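PDB 2O3I: DUF917 domain-containing protein from Chromobacterium violaceum, which is of unknown function but is probably related to S-methyl thiohydantoin desulfurases. Local coordinates for residues A156-L168 against L191-G205. The protein carries 2 engineered substitutions. Sequence-based numbering, arbitrary orientation.
Sequences AFLAGESGLCVEL and LRPILTNPQFGQFGG
Leu191 CD2 fits into the corner between Ala156, Leu158 and Leu168, 3.7 Å from Leu158 CD1. Three residues on, Ile194 CG2 lies 4.0 Å from Leu158 CD1. Leu195 crosses Leu158 at about a right angle, with CD2 against Leu158 CD2. Leu195 CD2 also lies over one face of the Phe200 ring, toward its rim. Leu164 CD1 covers the opposite face in a CH-pi contact, 3.5 Å from the centroid of the Phe200 ring and 20° off its normal. Leu164 reaches it because its CG lies opposite the backbone N (chi1 172°). Val166 CG2 meets the ring edge, 3.7 Å from Phe200 CE1. Phe203 CZ touches Glu161 CG; Glu161 OE2 is hydrogen-bonded to Gly82 N and Tyr67 OH. Gly205 and Ala159 form an antiparallel hydrogen-bonded pair: Ala159 N bonds Gly205 O, and Gly205 N bonds Ala159 O, each at 2.9 Å. Leu158 CA also makes a CA-H...O contact with Gly205 O at 3.0 Å. The contact joins helix 183-194, the loop after it and strand 203-211 to the beta hairpin of strands 156-159 and 165-171. In the mixed sheet, strand 203-211 lies between 61-69 and 156-159, and 165-171 pairs with a strand of the second subunit.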
loop_
_atom_site.group_PDB
_atom_site.type_symbol
_atom_site.label_atom_id
_atom_site.label_comp_id
_atom_site.label_asym_id
_atom_site.label_seq_id
_atom_site.Cartn_x
_atom_site.Cartn_y
_atom_site.Cartn_z
ATOM N N ALA A 156 1.148 -5.087 -10.751
ATOM C CA ALA A 156 0.353 -6.062 -10.013
ATOM C C ALA A 156 -1.051 -5.457 -9.921
ATOM O O ALA A 156 -1.198 -4.249 -9.724
ATOM C CB ALA A 156 0.928 -6.276 -8.628
ATOM N N PHE A 157 -2.079 -6.281 -10.076
ATOM C CA PHE A 157 -3.435 -5.760 -10.019
ATOM C C PHE A 157 -4.253 -6.408 -8.905
ATOM O O PHE A 157 -4.343 -7.629 -8.825
ATOM C CB PHE A 157 -4.137 -5.979 -11.368
ATOM C CG PHE A 157 -3.414 -5.369 -12.548
ATOM C CD1 PHE A 157 -3.429 -3.989 -12.763
ATOM C CD2 PHE A 157 -2.702 -6.173 -13.430
ATOM C CE1 PHE A 157 -2.737 -3.417 -13.847
ATOM C CE2 PHE A 157 -2.007 -5.618 -14.511
ATOM C CZ PHE A 157 -2.025 -4.234 -14.720
ATOM N N LEU A 158 -4.823 -5.576 -8.036
ATOM C CA LEU A 158 -5.682 -6.037 -6.950
ATOM C C LEU A 158 -7.080 -5.516 -7.270
ATOM O O LEU A 158 -7.246 -4.349 -7.620
ATOM C CB LEU A 158 -5.217 -5.482 -5.606
ATOM C CG LEU A 158 -3.946 -6.087 -5.023
ATOM C CD1 LEU A 158 -3.550 -5.284 -3.786
ATOM C CD2 LEU A 158 -4.166 -7.556 -4.678
ATOM N N ALA A 159 -8.085 -6.376 -7.156
ATOM C CA ALA A 159 -9.440 -5.962 -7.483
ATOM C C ALA A 159 -10.496 -6.359 -6.463
ATOM O O ALA A 159 -10.380 -7.390 -5.798
ATOM C CB ALA A 159 -9.813 -6.503 -8.852
ATOM N N GLY A 160 -11.522 -5.517 -6.352
ATOM C CA GLY A 160 -12.631 -5.759 -5.440
ATOM C C GLY A 160 -13.747 -6.499 -6.157
ATOM O O GLY A 160 -13.620 -6.832 -7.337
ATOM N N GLU A 161 -14.850 -6.750 -5.459
ATOM C CA GLU A 161 -15.976 -7.474 -6.040
ATOM C C GLU A 161 -16.982 -6.582 -6.768
ATOM O O GLU A 161 -17.816 -7.076 -7.534
ATOM C CB GLU A 161 -16.696 -8.270 -4.945
ATOM C CG GLU A 161 -15.822 -9.332 -4.273
ATOM C CD GLU A 161 -15.429 -10.457 -5.224
ATOM O OE1 GLU A 161 -16.342 -11.141 -5.745
ATOM O OE2 GLU A 161 -14.213 -10.657 -5.449
ATOM N N SER A 162 -16.899 -5.274 -6.537
ATOM C CA SER A 162 -17.821 -4.328 -7.164
ATOM C C SER A 162 -17.279 -3.721 -8.458
ATOM O O SER A 162 -17.977 -3.674 -9.476
ATOM C CB SER A 162 -18.167 -3.209 -6.178
ATOM O OG SER A 162 -16.993 -2.559 -5.717
ATOM N N GLY A 163 -16.037 -3.258 -8.418
ATOM C CA GLY A 163 -15.439 -2.655 -9.593
ATOM C C GLY A 163 -14.160 -1.935 -9.228
ATOM O O GLY A 163 -13.479 -1.377 -10.083
ATOM N N LEU A 164 -13.838 -1.947 -7.941
ATOM C CA LEU A 164 -12.625 -1.312 -7.449
ATOM C C LEU A 164 -11.393 -2.083 -7.950
ATOM O O LEU A 164 -11.319 -3.303 -7.823
ATOM C CB LEU A 164 -12.679 -1.268 -5.914
ATOM C CG LEU A 164 -11.518 -0.841 -5.005
ATOM C CD1 LEU A 164 -10.607 -2.014 -4.792
ATOM C CD2 LEU A 164 -10.776 0.346 -5.579
ATOM N N CYS A 165 -10.452 -1.361 -8.555
ATOM C CA CYS A 165 -9.218 -1.946 -9.078
ATOM C C CYS A 165 -8.035 -1.072 -8.684
ATOM O O CYS A 165 -8.069 0.147 -8.845
ATOM C CB CYS A 165 -9.269 -2.071 -10.607
ATOM S SG CYS A 165 -7.694 -2.588 -11.378
ATOM N N VAL A 166 -6.993 -1.703 -8.158
ATOM C CA VAL A 166 -5.797 -0.994 -7.738
ATOM C C VAL A 166 -4.584 -1.597 -8.436
ATOM O O VAL A 166 -4.456 -2.822 -8.531
ATOM C CB VAL A 166 -5.588 -1.094 -6.200
ATOM C CG1 VAL A 166 -4.322 -0.365 -5.794
ATOM C CG2 VAL A 166 -6.777 -0.502 -5.470
ATOM N N GLU A 167 -3.702 -0.737 -8.935
ATOM C CA GLU A 167 -2.494 -1.203 -9.598
ATOM C C GLU A 167 -1.280 -0.829 -8.754
ATOM O O GLU A 167 -1.231 0.246 -8.147
ATOM C CB GLU A 167 -2.364 -0.583 -10.982
ATOM C CG GLU A 167 -1.153 -1.079 -11.746
ATOM C CD GLU A 167 -0.958 -0.367 -13.071
ATOM O OE1 GLU A 167 -1.960 -0.132 -13.784
ATOM O OE2 GLU A 167 0.197 -0.052 -13.404
ATOM N N LEU A 168 -0.297 -1.716 -8.719
ATOM C CA LEU A 168 0.900 -1.457 -7.945
ATOM C C LEU A 168 2.150 -1.764 -8.760
ATOM O O LEU A 168 2.274 -2.838 -9.342
ATOM C CB LEU A 168 0.870 -2.298 -6.666
ATOM C CG LEU A 168 1.810 -1.997 -5.494
ATOM C CD1 LEU A 168 3.189 -2.500 -5.797
ATOM C CD2 LEU A 168 1.819 -0.508 -5.190
ATOM N N LEU A 191 1.198 -5.284 -0.951
ATOM C CA LEU A 191 -0.100 -5.712 -1.451
ATOM C C LEU A 191 -1.073 -6.055 -0.331
ATOM O O LEU A 191 -2.218 -5.600 -0.329
ATOM C CB LEU A 191 0.059 -6.928 -2.369
ATOM C CG LEU A 191 0.799 -6.741 -3.697
ATOM C CD1 LEU A 191 0.969 -8.090 -4.363
ATOM C CD2 LEU A 191 0.031 -5.804 -4.603
ATOM N N ARG A 192 -0.616 -6.849 0.628
ATOM C CA ARG A 192 -1.479 -7.268 1.722
ATOM C C ARG A 192 -2.115 -6.141 2.541
ATOM O O ARG A 192 -3.290 -6.215 2.890
ATOM C CB ARG A 192 -0.724 -8.246 2.634
ATOM C CG ARG A 192 -0.353 -9.560 1.934
ATOM C CD ARG A 192 0.283 -10.568 2.889
ATOM N NE ARG A 192 0.742 -11.782 2.214
ATOM C CZ ARG A 192 -0.055 -12.708 1.685
ATOM N NH1 ARG A 192 -1.374 -12.577 1.747
ATOM N NH2 ARG A 192 0.470 -13.767 1.085
ATOM N N PRO A 193 -1.355 -5.084 2.866
ATOM C CA PRO A 193 -1.971 -4.005 3.650
ATOM C C PRO A 193 -3.071 -3.272 2.882
ATOM O O PRO A 193 -4.065 -2.836 3.462
ATOM C CB PRO A 193 -0.785 -3.100 3.977
ATOM C CG PRO A 193 0.355 -4.069 4.051
ATOM C CD PRO A 193 0.110 -4.938 2.841
ATOM N N ILE A 194 -2.879 -3.139 1.574
ATOM C CA ILE A 194 -3.847 -2.469 0.717
ATOM C C ILE A 194 -5.194 -3.182 0.787
ATOM O O ILE A 194 -6.246 -2.550 0.706
ATOM C CB ILE A 194 -3.340 -2.429 -0.744
ATOM C CG1 ILE A 194 -2.128 -1.498 -0.835
ATOM C CG2 ILE A 194 -4.448 -1.974 -1.682
ATOM C CD1 ILE A 194 -1.429 -1.513 -2.158
ATOM N N LEU A 195 -5.159 -4.498 0.949
ATOM C CA LEU A 195 -6.386 -5.280 1.034
ATOM C C LEU A 195 -7.131 -5.053 2.354
ATOM O O LEU A 195 -8.307 -5.398 2.470
ATOM C CB LEU A 195 -6.079 -6.774 0.860
ATOM C CG LEU A 195 -5.592 -7.228 -0.523
ATOM C CD1 LEU A 195 -5.265 -8.714 -0.495
ATOM C CD2 LEU A 195 -6.663 -6.936 -1.560
ATOM N N THR A 196 -6.454 -4.476 3.343
ATOM C CA THR A 196 -7.101 -4.222 4.625
ATOM C C THR A 196 -7.903 -2.928 4.543
ATOM O O THR A 196 -8.613 -2.563 5.477
ATOM C CB THR A 196 -6.079 -4.118 5.781
ATOM O OG1 THR A 196 -5.340 -2.899 5.668
ATOM C CG2 THR A 196 -5.115 -5.300 5.745
ATOM N N ASN A 197 -7.787 -2.239 3.414
ATOM C CA ASN A 197 -8.522 -1.001 3.204
ATOM C C ASN A 197 -10.013 -1.336 3.142
ATOM O O ASN A 197 -10.404 -2.345 2.561
ATOM C CB ASN A 197 -8.095 -0.344 1.892
ATOM C CG ASN A 197 -8.735 1.014 1.693
ATOM O OD1 ASN A 197 -8.322 2.007 2.298
ATOM N ND2 ASN A 197 -9.761 1.064 0.855
ATOM N N PRO A 198 -10.866 -0.486 3.736
ATOM C CA PRO A 198 -12.313 -0.712 3.740
ATOM C C PRO A 198 -12.926 -1.047 2.390
ATOM O O PRO A 198 -13.873 -1.826 2.311
ATOM C CB PRO A 198 -12.854 0.588 4.316
ATOM C CG PRO A 198 -11.808 0.935 5.324
ATOM C CD PRO A 198 -10.530 0.707 4.534
ATOM N N GLN A 199 -12.386 -0.466 1.327
ATOM C CA GLN A 199 -12.904 -0.714 -0.012
ATOM C C GLN A 199 -12.747 -2.165 -0.466
ATOM O O GLN A 199 -13.530 -2.653 -1.284
ATOM C CB GLN A 199 -12.219 0.218 -1.007
ATOM C CG GLN A 199 -12.439 1.680 -0.683
ATOM C CD GLN A 199 -13.907 2.049 -0.652
ATOM O OE1 GLN A 199 -14.329 2.885 0.147
ATOM N NE2 GLN A 199 -14.692 1.433 -1.529
ATOM N N PHE A 200 -11.738 -2.851 0.061
ATOM C CA PHE A 200 -11.505 -4.247 -0.298
ATOM C C PHE A 200 -12.254 -5.214 0.617
ATOM O O PHE A 200 -12.909 -6.142 0.146
ATOM C CB PHE A 200 -10.009 -4.579 -0.256
ATOM C CG PHE A 200 -9.282 -4.262 -1.524
ATOM C CD1 PHE A 200 -8.485 -3.127 -1.620
ATOM C CD2 PHE A 200 -9.398 -5.101 -2.631
ATOM C CE1 PHE A 200 -7.811 -2.830 -2.802
ATOM C CE2 PHE A 200 -8.729 -4.812 -3.817
ATOM C CZ PHE A 200 -7.934 -3.675 -3.905
ATOM N N GLY A 201 -12.145 -5.006 1.926
ATOM C CA GLY A 201 -12.825 -5.884 2.858
ATOM C C GLY A 201 -11.982 -7.071 3.277
ATOM O O GLY A 201 -12.492 -8.183 3.431
ATOM N N GLN A 202 -10.684 -6.829 3.446
ATOM C CA GLN A 202 -9.719 -7.846 3.866
ATOM C C GLN A 202 -9.337 -8.913 2.832
ATOM O O GLN A 202 -8.625 -9.865 3.165
ATOM C CB GLN A 202 -10.206 -8.529 5.149
ATOM C CG GLN A 202 -10.536 -7.561 6.291
ATOM C CD GLN A 202 -9.368 -6.659 6.667
ATOM O OE1 GLN A 202 -8.343 -7.123 7.178
ATOM N NE2 GLN A 202 -9.518 -5.364 6.410
ATOM N N PHE A 203 -9.798 -8.766 1.592
ATOM C CA PHE A 203 -9.460 -9.726 0.535
ATOM C C PHE A 203 -9.634 -9.108 -0.845
ATOM O O PHE A 203 -10.202 -8.020 -0.986
ATOM C CB PHE A 203 -10.323 -10.994 0.623
ATOM C CG PHE A 203 -11.684 -10.854 -0.016
ATOM C CD1 PHE A 203 -12.674 -10.067 0.570
ATOM C CD2 PHE A 203 -11.968 -11.498 -1.217
ATOM C CE1 PHE A 203 -13.925 -9.923 -0.036
ATOM C CE2 PHE A 203 -13.214 -11.359 -1.829
ATOM C CZ PHE A 203 -14.195 -10.570 -1.237
ATOM N N GLY A 204 -9.147 -9.807 -1.866
ATOM C CA GLY A 204 -9.273 -9.300 -3.218
ATOM C C GLY A 204 -8.598 -10.149 -4.277
ATOM O O GLY A 204 -7.775 -11.012 -3.968
ATOM N N GLY A 205 -8.958 -9.904 -5.533
ATOM C CA GLY A 205 -8.355 -10.639 -6.618
ATOM C C GLY A 205 -6.975 -10.091 -6.915
ATOM O O GLY A 205 -6.719 -8.887 -6.759
#